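Probable oxidoreductase (Pseudomonas aeruginosa, PDB 4B7X) is probably an NADP-dependent oxidoreductase of the medium-chain dehydrogenase/reductase superfamily, with NADP bound between a GroES-like domain and a Rossmann-type domain. Local coordinates at residues Y11-R16 with R23-F28; P52-W57 with E72-L77; R16-P21 with N254-V259; N45-L50 with P122-L127. One frame throughout, in Å; residues are numbered along the deposited sequence.

How the interactions relate
From the N terminus, interaction 1 comes first, closing a hairpin between strands 7-13 and 26-32. The tip of that hairpin, 16-21, reaches forward to 254-259 in interaction 3, so the two contacts share Arg16 and cross along the chain. Interaction 3 thereby spans most of the sequence and ties the GroES-like domain to the Rossmann-type domain. Within that long span, interaction 4 brings strand 41-49 to the 3-10 turn at 122-127, and interaction 2, lying within interaction 4 in turn, packs helix 53-57 on 72-77. Backbone bonds join 72-77 to both neighbours: Tyr11 of interaction 1 probably bonds Met74, and Leu77 probably bonds Ser49 of interaction 4.

Interaction 1. Residues Y11-R16 with R23-F28; sequences YQLAQR and RDTFSF
Phe28 sets its CG anti to the backbone N (chi1 -157°), and a first torsion of -90° swings the Tyr11 ring over it, so that the two rings meet on one face of the strand pair. Phe28 CD1 sits over the centre of the Tyr11 ring, 3.5 Å from Tyr11 CZ. The ring planes are tilted by 33°, an oblique pairing of two large apolar surfaces. Tyr11 also packs crosswise on Phe26, with Tyr11 CD1 3.6 Å from Phe26 CB, while the edge of the Tyr11 ring points at one face of the Arg23 guanidinium, the planes near perpendicular. A tyrosine suits this buried place because its polar end has somewhere to go: Tyr11 OH is hydrogen-bonded to Glu314 O.

The backbones run antiparallel. Gln12 and Ser27 form a hydrogen-bonded pair, Gln12 N to Ser27 O at 2.8 Å and Ser27 N to Gln12 O at 2.9 Å, and their small or flexible polar side chains lie on the face opposite Tyr11 and Phe28. The next pair, Leu13 with Phe26, is non-hydrogen-bonded and its side chains diverge; past it the strands part, yet Thr25 O still accepts Ala14 N at 2.9 Å and, weakly, Gln15 N at 3.4 Å. Thr25 CG2 lies 3.4 Å from Gln15 O, and the Thr25 hydroxyl is spent on Gly22 O. This is a beta hairpin with a long connection. Its chemistry is divided: directional amide bonds fix the register, one carbonyl taking a firm and a weak bond marks where the strands part, and aromatic packing of Tyr11 with Phe28 and Phe26 lines one side.

Interaction 2. Residues P52-W57 with E72-L77; sequences PAMRGW and EVMRAL. With NAP (NADP nicotinamide-adenine-dinucleotide phosphate), chain T.
Trp57 and Arg75 carry the aromatic part of the contact. Arg75 runs extended from CG to NE, with CG anti to the backbone N (chi1 -177°), so its methylenes are drawn across the indole. Arg75 CD makes a CH-pi contact, 3.9 Å from the centroid of the six-membered ring of Trp57 and 16° off its normal. Arg75 CG packs alongside, 3.5 Å from Trp57 CE3. The guanidinium stands almost perpendicular to the ring and farther off, giving at most a weak cation-pi attraction. On the opposite face, the helix itself packs against the ring through Ala53 O and Met54 CA. Both faces of the indole are thus occupied, and NE1 has a weak hydrogen bond to Tyr64 OH.

Mostly apolar packing lies beside it. Met54, extended beyond CG, reaches Ala76 with its methyl, Met54 CE to Ala76 CB at 3.7 Å, and the same CE is 3.6 Å from Arg75 O. Met74 bends at its second torsion to bring its own methyl back, CE to Met54 CB at 3.8 Å. Flexible thioethers suit such an irregular interior, and Phe316 touches both.

Van der Waals contact with the cofactor occurs at the other end of the helix, where Pro52 CG is 3.4 Å from NAP O5D. A short helix of the GroES-like domain after strand 41-49, packed on 72-77 and reaching NADP through Pro52, is consistent with the cofactor cleft of medium-chain dehydrogenases/reductases.

Interaction 3. Residues R16-P21 with N254-V259; sequences RPSGLP and NNKEAV
Asn254 reaches into the loop formed by Gly19, Leu20 and Pro21, its CG set anti to the carbonyl carbon and beside the backbone N (chi1 -67°). Its CB passes Gly19 O at 3.9 Å. The next atom, Asn254 CG, meets the methyl Leu20 CD1 at 3.6 Å, so the flat amide lies against an aliphatic branch. At the tip the two amide atoms part: one approaches Gly19 O and the ring methylene CD of Pro21, the other stays by Leu20 CD1. Which is nitrogen and which oxygen is doubtful, but a short polar side chain suits a place between a carbonyl and aliphatic carbons.

This contact bridges the two domains of the medium-chain dehydrogenase/reductase fold, loop to loop, with the Asn254 side chain about 7 Å from the bound NADP. Arg55, from helix 53-57, touches Pro21 and donates a weak hydrogen bond to Gly19 O.

Beside the amide, Lys256 lays its aliphatic part on the same loop: CG is 3.9 Å from Gly19 CA and 4.1 Å from Ser18 OG. Having no side chain, Gly19 admits this close approach. Farther along 254-259, Val259 packs on Ala263 of the second subunit.

Interaction 4. Residues N45-L50 with P122-L127; sequences NEYLSL and PLPRYL
Leu123, the first residue of the 3-10 turn to touch strand 41-49, puts its CB 3.6 Å from Tyr47 CD2 and its CD1 4.1 Å from Glu46 CB. Glu46 and Tyr47 both face Val79 in a classic beta bulge, and both start their side chains toward the turn. Pro124 comes next. Tyr47, its CG anti to the carbonyl carbon (chi1 -65°), turns its ring to meet it, and Pro124 points CG at the ring face, 3.5 Å from the centroid of the Tyr47 ring, a CH-pi contact only 11° off the normal. A rigid proline offers compact C-H groups for such a face. Arg125 heads elsewhere, to a salt bridge with Glu307, and the turn, which precedes helix 132-145, brings Leu127 back to the strand. There Leu127 CD1 meets Tyr47 CB at 3.8 Å and Tyr47 O at 3.6 Å.

Leu127 O ends the contact through a water that donates to it at 2.7 Å and to Ser49 OG at 3.1 Å. Ser49 OG, whose side chain is about 7 Å from the bound NADP, is also hydrogen-bonded to Asp51 and Lys331. Dispersion and CH-pi packing therefore hold the turn to the sheet, and the polar link between them is the water joining Leu127 O and Ser49 OG.

Interaction 1. Residues Y11-R16 with R23-F28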
# COMPACT_ATOMS: atom_id res chain seq x y z
N TYR H 11 -20.66 -8.15 -30.55
CA TYR H 11 -19.61 -7.16 -30.73
C TYR H 11 -18.26 -7.85 -30.55
O TYR H 11 -18.02 -8.51 -29.54
CB TYR H 11 -19.76 -5.98 -29.77
CG TYR H 11 -20.61 -4.84 -30.32
CD1 TYR H 11 -20.16 -4.06 -31.38
CD2 TYR H 11 -21.85 -4.53 -29.75
CE1 TYR H 11 -20.92 -3.02 -31.88
CE2 TYR H 11 -22.63 -3.49 -30.25
CZ TYR H 11 -22.16 -2.74 -31.31
OH TYR H 11 -22.90 -1.70 -31.82
N GLN H 12 -17.41 -7.70 -31.56
CA GLN H 12 -16.07 -8.27 -31.56
C GLN H 12 -15.05 -7.17 -31.34
O GLN H 12 -15.27 -6.02 -31.73
CB GLN H 12 -15.78 -8.93 -32.91
CG GLN H 12 -16.38 -10.32 -33.10
CD GLN H 12 -15.89 -11.01 -34.37
OE1 GLN H 12 -15.13 -10.44 -35.16
NE2 GLN H 12 -16.32 -12.25 -34.56
N LEU H 13 -13.92 -7.53 -30.73
CA LEU H 13 -12.79 -6.61 -30.65
C LEU H 13 -12.13 -6.55 -32.03
O LEU H 13 -11.68 -7.58 -32.54
CB LEU H 13 -11.76 -7.07 -29.60
CG LEU H 13 -11.12 -6.02 -28.69
CD1 LEU H 13 -9.86 -6.55 -28.01
CD2 LEU H 13 -10.81 -4.71 -29.40
N ALA H 14 -12.09 -5.36 -32.62
CA ALA H 14 -11.47 -5.14 -33.93
C ALA H 14 -10.03 -4.64 -33.79
O ALA H 14 -9.13 -5.12 -34.49
CB ALA H 14 -12.30 -4.17 -34.76
N GLN H 15 -9.82 -3.69 -32.89
CA GLN H 15 -8.50 -3.11 -32.65
C GLN H 15 -8.33 -2.68 -31.20
O GLN H 15 -9.27 -2.20 -30.57
CB GLN H 15 -8.25 -1.91 -33.58
CG GLN H 15 -9.20 -0.74 -33.37
CD GLN H 15 -9.19 0.23 -34.54
OE1 GLN H 15 -8.74 1.36 -34.40
NE2 GLN H 15 -9.70 -0.21 -35.69
N ARG H 16 -7.12 -2.88 -30.68
CA ARG H 16 -6.73 -2.34 -29.38
C ARG H 16 -6.74 -0.81 -29.48
O ARG H 16 -6.04 -0.24 -30.32
CB ARG H 16 -5.33 -2.81 -29.01
CG ARG H 16 -5.05 -4.28 -29.27
CD ARG H 16 -5.67 -5.17 -28.22
NE ARG H 16 -5.26 -6.56 -28.37
CZ ARG H 16 -5.73 -7.56 -27.63
NH1 ARG H 16 -6.64 -7.31 -26.68
NH2 ARG H 16 -5.31 -8.80 -27.81
N ARG H 23 -15.90 4.36 -31.70
CA ARG H 23 -16.31 3.43 -32.74
C ARG H 23 -15.09 2.89 -33.49
O ARG H 23 -13.96 3.32 -33.26
CB ARG H 23 -17.32 4.09 -33.69
CG ARG H 23 -18.33 3.14 -34.33
CD ARG H 23 -19.01 2.24 -33.30
NE ARG H 23 -20.03 1.37 -33.89
CZ ARG H 23 -19.78 0.21 -34.50
NH1 ARG H 23 -18.54 -0.25 -34.62
NH2 ARG H 23 -20.79 -0.50 -35.00
N ASP H 24 -15.31 1.90 -34.36
CA ASP H 24 -14.22 1.24 -35.07
C ASP H 24 -13.29 0.46 -34.13
O ASP H 24 -12.41 -0.25 -34.59
CB ASP H 24 -13.41 2.24 -35.93
CG ASP H 24 -14.25 2.92 -37.01
OD1 ASP H 24 -15.48 2.69 -37.07
OD2 ASP H 24 -13.67 3.68 -37.81
N THR H 25 -13.49 0.61 -32.82
CA THR H 25 -12.81 -0.25 -31.85
C THR H 25 -13.49 -1.62 -31.88
O THR H 25 -12.82 -2.65 -31.79
CB THR H 25 -12.83 0.35 -30.43
OG1 THR H 25 -12.34 1.69 -30.46
CG2 THR H 25 -11.95 -0.46 -29.48
N PHE H 26 -14.81 -1.61 -32.04
CA PHE H 26 -15.60 -2.83 -32.12
C PHE H 26 -16.12 -3.12 -33.52
O PHE H 26 -16.32 -2.20 -34.33
CB PHE H 26 -16.78 -2.77 -31.16
CG PHE H 26 -16.41 -2.41 -29.76
CD1 PHE H 26 -15.79 -3.33 -28.93
CD2 PHE H 26 -16.70 -1.14 -29.27
CE1 PHE H 26 -15.46 -3.00 -27.64
CE2 PHE H 26 -16.36 -0.80 -27.97
CZ PHE H 26 -15.75 -1.73 -27.16
N SER H 27 -16.36 -4.39 -33.80
CA SER H 27 -17.01 -4.82 -35.03
C SER H 27 -18.31 -5.55 -34.69
O SER H 27 -18.31 -6.57 -34.00
CB SER H 27 -16.08 -5.72 -35.84
OG SER H 27 -16.76 -6.28 -36.95
N PHE H 28 -19.42 -5.00 -35.18
CA PHE H 28 -20.74 -5.60 -35.01
C PHE H 28 -20.93 -6.70 -36.06
O PHE H 28 -20.89 -6.42 -37.26
CB PHE H 28 -21.83 -4.53 -35.10
CG PHE H 28 -23.12 -4.90 -34.43
CD1 PHE H 28 -23.12 -5.51 -33.17
CD2 PHE H 28 -24.33 -4.63 -35.04
CE1 PHE H 28 -24.32 -5.85 -32.55
CE2 PHE H 28 -25.53 -4.97 -34.42
CZ PHE H 28 -25.52 -5.58 -33.18

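Interaction 2. Residues P52-W57 with E72-L77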
# COMPACT_ATOMS: atom_id res chain seq x y z
N PRO H 52 -16.17 -0.65 -15.77
CA PRO H 52 -14.93 0.07 -16.08
C PRO H 52 -13.80 -0.90 -16.42
O PRO H 52 -12.94 -0.58 -17.23
CB PRO H 52 -14.62 0.81 -14.77
CG PRO H 52 -15.95 0.97 -14.10
CD PRO H 52 -16.72 -0.28 -14.45
N ALA H 53 -13.82 -2.09 -15.83
CA ALA H 53 -12.81 -3.11 -16.10
C ALA H 53 -12.72 -3.48 -17.59
O ALA H 53 -11.72 -4.08 -18.01
CB ALA H 53 -13.06 -4.35 -15.25
N MET H 54 -13.74 -3.13 -18.36
CA MET H 54 -13.81 -3.45 -19.79
C MET H 54 -12.67 -2.80 -20.56
O MET H 54 -12.07 -3.43 -21.44
CB MET H 54 -15.15 -3.02 -20.40
CG MET H 54 -16.22 -4.09 -20.29
SD MET H 54 -17.87 -3.47 -20.68
CE MET H 54 -18.79 -5.00 -20.83
N ARG H 55 -12.37 -1.55 -20.23
CA ARG H 55 -11.25 -0.86 -20.85
C ARG H 55 -9.95 -1.64 -20.73
O ARG H 55 -9.17 -1.70 -21.68
CB ARG H 55 -11.09 0.55 -20.29
CG ARG H 55 -11.49 1.63 -21.28
CD ARG H 55 -10.29 2.16 -22.06
NE ARG H 55 -9.37 1.13 -22.53
CZ ARG H 55 -8.26 1.37 -23.22
NH1 ARG H 55 -7.92 2.61 -23.54
NH2 ARG H 55 -7.50 0.35 -23.59
N GLY H 56 -9.73 -2.26 -19.57
CA GLY H 56 -8.55 -3.09 -19.34
C GLY H 56 -8.58 -4.34 -20.19
O GLY H 56 -7.53 -4.83 -20.63
N TRP H 57 -9.78 -4.86 -20.43
CA TRP H 57 -9.95 -6.06 -21.24
C TRP H 57 -9.64 -5.84 -22.70
O TRP H 57 -9.31 -6.79 -23.40
CB TRP H 57 -11.36 -6.62 -21.08
CG TRP H 57 -11.71 -6.96 -19.65
CD1 TRP H 57 -10.83 -7.22 -18.59
CD2 TRP H 57 -13.05 -7.13 -19.08
NE1 TRP H 57 -11.53 -7.51 -17.44
CE2 TRP H 57 -12.86 -7.48 -17.67
CE3 TRP H 57 -14.35 -7.03 -19.58
CZ2 TRP H 57 -13.94 -7.70 -16.81
CZ3 TRP H 57 -15.42 -7.26 -18.71
CH2 TRP H 57 -15.22 -7.59 -17.36
N GLU H 72 -12.29 -11.83 -31.25
CA GLU H 72 -13.14 -12.55 -30.31
C GLU H 72 -14.31 -11.68 -29.87
O GLU H 72 -14.28 -10.47 -30.04
CB GLU H 72 -12.33 -13.06 -29.11
CG GLU H 72 -11.28 -14.11 -29.47
CD GLU H 72 -11.88 -15.42 -29.95
OE1 GLU H 72 -12.88 -15.88 -29.36
OE2 GLU H 72 -11.34 -16.01 -30.92
N VAL H 73 -15.36 -12.29 -29.34
CA VAL H 73 -16.49 -11.56 -28.80
C VAL H 73 -16.00 -10.75 -27.60
O VAL H 73 -15.17 -11.23 -26.85
CB VAL H 73 -17.60 -12.54 -28.36
CG1 VAL H 73 -18.81 -11.79 -27.81
CG2 VAL H 73 -18.00 -13.44 -29.52
N MET H 74 -16.51 -9.53 -27.44
CA MET H 74 -16.09 -8.67 -26.33
C MET H 74 -16.49 -9.29 -24.99
O MET H 74 -17.59 -9.82 -24.84
CB MET H 74 -16.67 -7.27 -26.48
CG MET H 74 -16.40 -6.33 -25.32
SD MET H 74 -14.66 -6.03 -24.97
CE MET H 74 -14.80 -4.65 -23.82
N ARG H 75 -15.57 -9.26 -24.03
CA ARG H 75 -15.83 -9.82 -22.71
C ARG H 75 -16.92 -9.03 -21.97
O ARG H 75 -16.92 -7.79 -21.98
CB ARG H 75 -14.54 -9.82 -21.88
CG ARG H 75 -14.68 -10.44 -20.50
CD ARG H 75 -13.35 -10.78 -19.85
NE ARG H 75 -13.59 -11.36 -18.53
CZ ARG H 75 -13.79 -12.65 -18.30
NH1 ARG H 75 -13.74 -13.54 -19.29
NH2 ARG H 75 -14.02 -13.07 -17.06
N ALA H 76 -17.84 -9.75 -21.34
CA ALA H 76 -18.90 -9.12 -20.56
C ALA H 76 -19.55 -10.07 -19.58
O ALA H 76 -19.90 -11.20 -19.92
CB ALA H 76 -19.95 -8.50 -21.47
N LEU H 77 -19.71 -9.61 -18.35
CA LEU H 77 -20.50 -10.34 -17.38
C LEU H 77 -21.97 -10.08 -17.70
O LEU H 77 -22.32 -9.02 -18.21
CB LEU H 77 -20.17 -9.87 -15.96
CG LEU H 77 -18.78 -10.21 -15.44
CD1 LEU H 77 -18.47 -9.34 -14.22
CD2 LEU H 77 -18.67 -11.69 -15.11
PA NAP T . -19.25 3.27 -11.38
O1A NAP T . -20.76 2.86 -11.03
O2A NAP T . -18.58 3.86 -10.19
O5B NAP T . -19.23 4.22 -12.65
C5B NAP T . -18.00 4.91 -12.94
C4B NAP T . -17.91 6.23 -12.15
O4B NAP T . -16.53 6.64 -12.12
C3B NAP T . -18.61 7.37 -12.92
O3B NAP T . -20.01 7.42 -12.56
C2B NAP T . -17.88 8.60 -12.43
O2B NAP T . -18.53 9.04 -11.25
C1B NAP T . -16.52 8.09 -11.96
N9A NAP T . -15.44 8.64 -12.77
C8A NAP T . -15.18 8.35 -14.05
N7A NAP T . -14.11 9.03 -14.45
C5A NAP T . -13.68 9.75 -13.42
C6A NAP T . -12.64 10.64 -13.24
N6A NAP T . -11.81 10.90 -14.24
N1A NAP T . -12.47 11.23 -12.04
C2A NAP T . -13.30 10.97 -11.04
N3A NAP T . -14.31 10.12 -11.17
C4A NAP T . -14.52 9.51 -12.35
O3 NAP T . -18.47 1.93 -11.82
PN NAP T . -18.25 0.75 -10.75
O1N NAP T . -18.73 -0.48 -11.40
O2N NAP T . -18.80 1.09 -9.41
O5D NAP T . -16.66 0.77 -10.74
C5D NAP T . -15.95 1.56 -9.79
C4D NAP T . -14.46 1.15 -9.69
O4D NAP T . -14.31 -0.20 -9.15
C3D NAP T . -13.76 1.15 -11.05
O3D NAP T . -12.47 1.66 -10.81
C2D NAP T . -13.67 -0.33 -11.42
O2D NAP T . -12.53 -0.58 -12.28
C1D NAP T . -13.42 -0.94 -10.06
N1N NAP T . -13.76 -2.37 -9.91
C2N NAP T . -12.78 -3.17 -9.33
C3N NAP T . -12.99 -4.53 -9.14
C7N NAP T . -11.88 -5.36 -8.48
O7N NAP T . -12.06 -6.53 -8.18
N7N NAP T . -10.75 -4.68 -8.20
C4N NAP T . -14.22 -5.08 -9.52
C5N NAP T . -15.22 -4.28 -10.10
C6N NAP T . -14.99 -2.92 -10.30
P2B NAP T . -18.74 10.61 -10.98
O1X NAP T . -17.33 11.31 -11.30
O2X NAP T . -19.79 11.11 -12.11
O3X NAP T . -19.25 10.82 -9.62

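Interaction 3. Residues R16-P21 with N254-V259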
# COMPACT_ATOMS: atom_id res chain seq x y z
N ARG H 16 -7.12 -2.88 -30.68
CA ARG H 16 -6.73 -2.34 -29.38
C ARG H 16 -6.74 -0.81 -29.48
O ARG H 16 -6.04 -0.24 -30.32
CB ARG H 16 -5.33 -2.81 -29.01
CG ARG H 16 -5.05 -4.28 -29.27
CD ARG H 16 -5.67 -5.17 -28.22
NE ARG H 16 -5.26 -6.56 -28.37
CZ ARG H 16 -5.73 -7.56 -27.63
NH1 ARG H 16 -6.64 -7.31 -26.68
NH2 ARG H 16 -5.31 -8.80 -27.81
N PRO H 17 -7.54 -0.14 -28.62
CA PRO H 17 -7.71 1.32 -28.71
C PRO H 17 -6.58 2.08 -28.03
O PRO H 17 -5.83 1.50 -27.24
CB PRO H 17 -9.03 1.55 -27.98
CG PRO H 17 -9.10 0.46 -26.97
CD PRO H 17 -8.28 -0.70 -27.48
N SER H 18 -6.47 3.38 -28.33
CA SER H 18 -5.43 4.24 -27.77
C SER H 18 -5.86 4.84 -26.43
O SER H 18 -5.45 4.37 -25.36
CB SER H 18 -5.04 5.34 -28.76
OG SER H 18 -4.03 6.18 -28.22
N GLY H 19 -6.68 5.89 -26.48
CA GLY H 19 -7.16 6.56 -25.28
C GLY H 19 -8.56 6.11 -24.94
O GLY H 19 -8.78 4.96 -24.56
N LEU H 20 -9.51 7.04 -25.06
CA LEU H 20 -10.92 6.70 -24.96
C LEU H 20 -11.27 5.83 -26.17
O LEU H 20 -10.86 6.14 -27.29
CB LEU H 20 -11.78 7.97 -24.94
CG LEU H 20 -13.17 7.88 -24.29
CD1 LEU H 20 -13.08 7.77 -22.77
CD2 LEU H 20 -14.01 9.09 -24.68
N PRO H 21 -11.98 4.71 -25.95
CA PRO H 21 -12.29 3.80 -27.05
C PRO H 21 -13.65 4.08 -27.69
O PRO H 21 -14.69 3.77 -27.10
CB PRO H 21 -12.27 2.42 -26.38
CG PRO H 21 -12.47 2.68 -24.92
CD PRO H 21 -12.44 4.16 -24.66
N ASN H 254 -8.21 5.39 -19.35
CA ASN H 254 -8.17 5.87 -20.73
C ASN H 254 -6.93 6.73 -21.03
O ASN H 254 -6.92 7.52 -21.99
CB ASN H 254 -9.48 6.59 -21.07
CG ASN H 254 -10.66 5.64 -21.09
OD1 ASN H 254 -10.73 4.75 -21.93
ND2 ASN H 254 -11.59 5.82 -20.16
N ASN H 255 -5.89 6.56 -20.22
CA ASN H 255 -4.65 7.30 -20.39
C ASN H 255 -3.82 6.84 -21.59
O ASN H 255 -3.49 5.66 -21.72
CB ASN H 255 -3.79 7.24 -19.11
CG ASN H 255 -4.26 8.19 -18.03
OD1 ASN H 255 -5.37 8.75 -18.09
ND2 ASN H 255 -3.42 8.38 -17.01
N LYS H 256 -3.51 7.80 -22.46
CA LYS H 256 -2.49 7.64 -23.50
C LYS H 256 -1.14 7.76 -22.80
O LYS H 256 -0.18 7.07 -23.14
CB LYS H 256 -2.62 8.75 -24.55
CG LYS H 256 -4.02 8.90 -25.15
CD LYS H 256 -4.24 10.30 -25.72
CE LYS H 256 -4.49 11.35 -24.64
NZ LYS H 256 -5.73 11.10 -23.85
N GLU H 257 -1.12 8.63 -21.79
CA GLU H 257 0.05 8.93 -20.98
C GLU H 257 0.22 7.93 -19.82
O GLU H 257 -0.61 7.03 -19.63
CB GLU H 257 -0.05 10.37 -20.45
CG GLU H 257 -1.10 10.61 -19.36
CD GLU H 257 -2.53 10.82 -19.88
OE1 GLU H 257 -2.80 10.63 -21.08
OE2 GLU H 257 -3.40 11.18 -19.05
N ALA H 258 1.29 8.10 -19.05
CA ALA H 258 1.57 7.26 -17.89
C ALA H 258 0.58 7.49 -16.74
O ALA H 258 0.02 8.58 -16.58
CB ALA H 258 3.00 7.47 -17.41
N VAL H 259 0.37 6.44 -15.95
CA VAL H 259 -0.43 6.52 -14.73
C VAL H 259 0.08 7.64 -13.82
O VAL H 259 1.29 7.89 -13.72
CB VAL H 259 -0.46 5.16 -14.00
CG1 VAL H 259 -1.31 5.23 -12.74
CG2 VAL H 259 -0.98 4.07 -14.93

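Interaction 4. Residues N45-L50 with P122-L127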
# COMPACT_ATOMS: atom_id res chain seq x y z
N ASN H 45 -28.90 -14.41 -23.40
CA ASN H 45 -28.48 -13.23 -22.65
C ASN H 45 -29.62 -12.20 -22.52
O ASN H 45 -30.23 -11.83 -23.52
CB ASN H 45 -27.24 -12.58 -23.29
CG ASN H 45 -26.04 -13.52 -23.38
OD1 ASN H 45 -25.99 -14.57 -22.73
ND2 ASN H 45 -25.06 -13.13 -24.16
N GLU H 46 -29.88 -11.75 -21.30
CA GLU H 46 -30.97 -10.81 -21.01
C GLU H 46 -30.43 -9.43 -20.60
O GLU H 46 -30.77 -8.42 -21.21
CB GLU H 46 -31.87 -11.37 -19.90
CG GLU H 46 -32.49 -12.74 -20.18
CD GLU H 46 -33.86 -12.67 -20.83
OE1 GLU H 46 -34.05 -11.87 -21.78
OE2 GLU H 46 -34.76 -13.43 -20.40
N TYR H 47 -29.57 -9.40 -19.57
CA TYR H 47 -28.94 -8.16 -19.11
C TYR H 47 -27.42 -8.29 -19.04
O TYR H 47 -26.90 -9.25 -18.47
CB TYR H 47 -29.48 -7.75 -17.74
CG TYR H 47 -30.95 -7.39 -17.72
CD1 TYR H 47 -31.37 -6.10 -18.04
CD2 TYR H 47 -31.90 -8.33 -17.35
CE1 TYR H 47 -32.72 -5.77 -18.00
CE2 TYR H 47 -33.25 -8.00 -17.32
CZ TYR H 47 -33.65 -6.72 -17.64
OH TYR H 47 -34.99 -6.40 -17.61
N LEU H 48 -26.73 -7.31 -19.60
CA LEU H 48 -25.27 -7.27 -19.58
C LEU H 48 -24.74 -6.21 -18.61
O LEU H 48 -25.28 -5.10 -18.49
CB LEU H 48 -24.71 -7.00 -20.97
CG LEU H 48 -24.89 -8.05 -22.07
CD1 LEU H 48 -24.09 -7.60 -23.28
CD2 LEU H 48 -24.45 -9.44 -21.63
N SER H 49 -23.66 -6.56 -17.92
CA SER H 49 -22.98 -5.63 -17.05
C SER H 49 -22.02 -4.78 -17.87
O SER H 49 -21.18 -5.31 -18.58
CB SER H 49 -22.23 -6.42 -15.98
OG SER H 49 -21.53 -5.56 -15.12
N LEU H 50 -22.15 -3.46 -17.78
CA LEU H 50 -21.13 -2.58 -18.32
C LEU H 50 -20.22 -2.10 -17.18
O LEU H 50 -20.68 -1.48 -16.21
CB LEU H 50 -21.77 -1.41 -19.07
CG LEU H 50 -22.12 -1.57 -20.56
CD1 LEU H 50 -22.68 -2.93 -20.94
CD2 LEU H 50 -23.10 -0.48 -20.97
N PRO H 122 -35.10 -8.47 -9.00
CA PRO H 122 -35.07 -8.25 -10.46
C PRO H 122 -33.72 -8.63 -11.10
O PRO H 122 -32.67 -8.38 -10.50
CB PRO H 122 -35.34 -6.75 -10.61
CG PRO H 122 -35.03 -6.15 -9.28
CD PRO H 122 -35.28 -7.21 -8.25
N LEU H 123 -33.75 -9.23 -12.29
CA LEU H 123 -32.54 -9.67 -12.98
C LEU H 123 -31.36 -8.68 -12.97
O LEU H 123 -30.23 -9.09 -12.70
CB LEU H 123 -32.84 -10.13 -14.40
CG LEU H 123 -33.47 -11.50 -14.61
CD1 LEU H 123 -33.36 -11.88 -16.08
CD2 LEU H 123 -32.82 -12.57 -13.74
N PRO H 124 -31.60 -7.39 -13.26
CA PRO H 124 -30.45 -6.48 -13.33
C PRO H 124 -29.73 -6.30 -11.99
O PRO H 124 -28.56 -5.91 -11.96
CB PRO H 124 -31.07 -5.15 -13.81
CG PRO H 124 -32.35 -5.55 -14.47
CD PRO H 124 -32.85 -6.70 -13.65
N ARG H 125 -30.43 -6.59 -10.90
CA ARG H 125 -29.87 -6.56 -9.56
C ARG H 125 -28.76 -7.61 -9.38
O ARG H 125 -27.83 -7.44 -8.56
CB ARG H 125 -30.99 -6.76 -8.52
CG ARG H 125 -30.54 -6.76 -7.07
CD ARG H 125 -30.86 -5.50 -6.27
NE ARG H 125 -31.28 -4.34 -7.06
CZ ARG H 125 -32.51 -3.82 -7.02
NH1 ARG H 125 -33.44 -4.36 -6.24
NH2 ARG H 125 -32.80 -2.76 -7.77
N TYR H 126 -28.85 -8.70 -10.14
CA TYR H 126 -27.84 -9.76 -10.07
C TYR H 126 -26.58 -9.35 -10.81
O TYR H 126 -25.68 -10.16 -11.04
CB TYR H 126 -28.40 -11.10 -10.57
CG TYR H 126 -29.39 -11.71 -9.59
CD1 TYR H 126 -28.96 -12.16 -8.34
CD2 TYR H 126 -30.74 -11.83 -9.91
CE1 TYR H 126 -29.86 -12.73 -7.43
CE2 TYR H 126 -31.64 -12.38 -9.01
CZ TYR H 126 -31.20 -12.82 -7.78
OH TYR H 126 -32.09 -13.37 -6.88
N LEU H 127 -26.52 -8.08 -11.19
CA LEU H 127 -25.32 -7.50 -11.76
C LEU H 127 -24.79 -6.38 -10.88
O LEU H 127 -23.68 -5.93 -11.08
CB LEU H 127 -25.56 -7.00 -13.18
CG LEU H 127 -26.09 -8.01 -14.21
CD1 LEU H 127 -26.44 -7.30 -15.51
CD2 LEU H 127 -25.07 -9.12 -14.47
O HOH W 1 -21.91 -7.26 -12.60